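Local coordinates for DUF4136 domain-containing protein (Bacteroides thetaiotaomicron, PDB 4F54) that is of unknown function but belongs to the DUF4136 family, whose sequence clan also holds the N-terminal domain of TolB, and is probably a lipoprotein, at residues A[87-92]-A[140-145]. Sequence-based numbering, arbitrary orientation. Where two conformers were deposited one is given.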
loop_
_atom_site.group_PDB
_atom_site.type_symbol
_atom_site.label_atom_id
_atom_site.label_comp_id
_atom_site.label_asym_id
_atom_site.label_seq_id
_atom_site.Cartn_x
_atom_site.Cartn_y
_atom_site.Cartn_z
ATOM N N ILE A 87 0.674 -7.383 1.344
ATOM C CA ILE A 87 0.721 -5.945 1.373
ATOM C C ILE A 87 1.883 -5.472 0.510
ATOM O O ILE A 87 3.032 -5.982 0.614
ATOM C CB ILE A 87 0.919 -5.425 2.822
ATOM C CG1 ILE A 87 -0.242 -5.873 3.738
ATOM C CG2 ILE A 87 1.064 -3.882 2.876
ATOM C CD1 ILE A 87 -0.001 -5.569 5.215
ATOM N N GLN A 88 1.587 -4.474 -0.341
ATOM C CA GLN A 88 2.622 -3.810 -1.140
ATOM C C GLN A 88 2.530 -2.310 -0.867
ATOM O O GLN A 88 1.417 -1.744 -0.718
ATOM C CB GLN A 88 2.446 -4.109 -2.650
ATOM C CG GLN A 88 1.082 -3.696 -3.247
ATOM C CD GLN A 88 0.782 -4.308 -4.580
ATOM O OE1 GLN A 88 1.338 -5.380 -4.914
ATOM N NE2 GLN A 88 -0.049 -3.643 -5.396
ATOM N N VAL A 89 3.706 -1.683 -0.722
ATOM C CA VAL A 89 3.858 -0.267 -0.322
ATOM C C VAL A 89 4.687 0.414 -1.409
ATOM O O VAL A 89 5.717 -0.117 -1.851
ATOM C CB VAL A 89 4.567 -0.095 1.044
ATOM C CG1 VAL A 89 4.646 1.384 1.452
ATOM C CG2 VAL A 89 3.869 -0.902 2.183
ATOM N N SER A 90 4.258 1.596 -1.824
ATOM C CA SER A 90 4.987 2.426 -2.788
ATOM C C SER A 90 5.091 3.889 -2.325
ATOM O O SER A 90 4.158 4.433 -1.734
ATOM C CB SER A 90 4.324 2.426 -4.158
ATOM O OG SER A 90 4.131 1.096 -4.634
ATOM N N TYR A 91 6.269 4.460 -2.542
ATOM C CA TYR A 91 6.540 5.874 -2.345
ATOM C C TYR A 91 6.553 6.615 -3.699
ATOM O O TYR A 91 7.306 6.231 -4.576
ATOM C CB TYR A 91 7.879 6.027 -1.674
ATOM C CG TYR A 91 8.301 7.440 -1.422
ATOM C CD1 TYR A 91 7.596 8.244 -0.516
ATOM C CD2 TYR A 91 9.424 7.997 -2.034
ATOM C CE1 TYR A 91 8.002 9.556 -0.227
ATOM C CE2 TYR A 91 9.821 9.315 -1.766
ATOM C CZ TYR A 91 9.086 10.115 -0.880
ATOM O OH TYR A 91 9.499 11.430 -0.613
ATOM N N ILE A 92 5.754 7.677 -3.805
ATOM C CA ILE A 92 5.653 8.458 -5.006
ATOM C C ILE A 92 6.657 9.594 -4.931
ATOM O O ILE A 92 6.469 10.537 -4.145
ATOM C CB ILE A 92 4.198 8.988 -5.230
ATOM C CG1 ILE A 92 3.155 7.836 -5.075
ATOM C CG2 ILE A 92 4.140 9.788 -6.553
ATOM C CD1 ILE A 92 1.714 8.342 -5.070
ATOM N N PHE A 140 2.483 8.125 -0.109
ATOM C CA PHE A 140 2.522 6.650 -0.132
ATOM C C PHE A 140 1.195 6.065 -0.583
ATOM O O PHE A 140 0.170 6.476 -0.114
ATOM C CB PHE A 140 2.872 6.035 1.214
ATOM C CG PHE A 140 4.242 6.425 1.765
ATOM C CD1 PHE A 140 4.429 7.614 2.470
ATOM C CD2 PHE A 140 5.324 5.550 1.645
ATOM C CE1 PHE A 140 5.694 7.928 3.001
ATOM C CE2 PHE A 140 6.582 5.868 2.156
ATOM C CZ PHE A 140 6.765 7.068 2.824
ATOM N N ILE A 141 1.264 5.042 -1.456
ATOM C CA ILE A 141 0.085 4.201 -1.834
ATOM C C ILE A 141 0.400 2.795 -1.350
ATOM O O ILE A 141 1.430 2.240 -1.714
ATOM C CB ILE A 141 -0.182 4.119 -3.362
ATOM C CG1 ILE A 141 -0.816 5.385 -3.907
ATOM C CG2 ILE A 141 -1.137 2.954 -3.739
ATOM C CD1 ILE A 141 -2.275 5.591 -3.477
ATOM N N THR A 142 -0.495 2.245 -0.538
ATOM C CA THR A 142 -0.384 0.927 0.055
ATOM C C THR A 142 -1.634 0.169 -0.316
ATOM O O THR A 142 -2.743 0.669 -0.197
ATOM C CB THR A 142 -0.203 1.000 1.559
ATOM O OG1 THR A 142 0.985 1.748 1.821
ATOM C CG2 THR A 142 -0.179 -0.442 2.222
ATOM N N GLU A 143 -1.448 -1.055 -0.773
ATOM C CA GLU A 143 -2.555 -1.969 -1.151
ATOM C C GLU A 143 -2.365 -3.317 -0.448
ATOM O O GLU A 143 -1.250 -3.871 -0.381
ATOM C CB GLU A 143 -2.633 -2.156 -2.671
ATOM C CG GLU A 143 -3.000 -0.868 -3.401
ATOM C CD GLU A 143 -2.850 -1.022 -4.921
ATOM O OE1 GLU A 143 -1.802 -1.505 -5.384
ATOM O OE2 GLU A 143 -3.798 -0.685 -5.670
HETATM N N MSE A 144 -3.496 -3.849 -0.006
HETATM C CA MSE A 144 -3.658 -5.128 0.652
HETATM C C MSE A 144 -4.503 -5.992 -0.245
HETATM O O MSE A 144 -5.585 -5.610 -0.678
HETATM C CB MSE A 144 -4.306 -4.996 2.040
HETATM C CG MSE A 144 -4.304 -6.309 2.824
HETATM SE SE MSE A 144 -5.143 -6.034 4.567
HETATM C CE MSE A 144 -4.042 -4.490 5.205
ATOM N N VAL A 145 -3.936 -7.127 -0.616
ATOM C CA VAL A 145 -4.494 -8.027 -1.620
ATOM C C VAL A 145 -4.911 -9.376 -0.996
ATOM O O VAL A 145 -4.276 -9.886 -0.032
ATOM C CB VAL A 145 -3.497 -8.278 -2.805
ATOM C CG1 VAL A 145 -3.254 -6.974 -3.601
ATOM C CG2 VAL A 145 -2.182 -8.908 -2.396
HETATM O O HOH W 1 1.806 0.134 -3.557
#
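Q88 meets E143 across two antiparallel strands, 87-92 and 140-145, next to each other in the mixed beta-sheet at the centre of the molecule. Their axes come within 4.8 Å. The two residues form a hydrogen-bonded pair: two nearly straight backbone bonds join them, Q88 N to E143 O and E143 N to Q88 O, and the side chains add a third. Q88 CG sits between its own backbone N and carbonyl carbon (chi1 58°), and the extended chain beyond reaches across until NE2 donates to E143 OE1 at 2.8 Å. NE2 meets OE1 on the anti side, 28° out of the carboxylate plane. Y113 also bonds OE1, while Y127 and W107 hold OE2, so the buried carboxylate is gripped from both oxygens, and W119 takes Q88 OE1. A leucine in place of Q88 would probably leave E143 OE1 short of one donor and W119 NE1 without its acceptor. On the other face, which helix 56-70 covers, I87 CG2 packs against T142 CG2 at 3.7 Å, and its CD1 lies beside the methyl of selenomethionine M144. T142 OG1 itself is bonded to Y65 of that helix. Farther along this face, Y91 and F140 form an oblique aromatic pair with planes at 50°. Back on the Q88 side, a water donates to I141 O and bonds S90 OG. F140 supplies the tightest apolar touch, Y91 CD1 standing 3.6 Å above its ring, offset toward the rim near CZ.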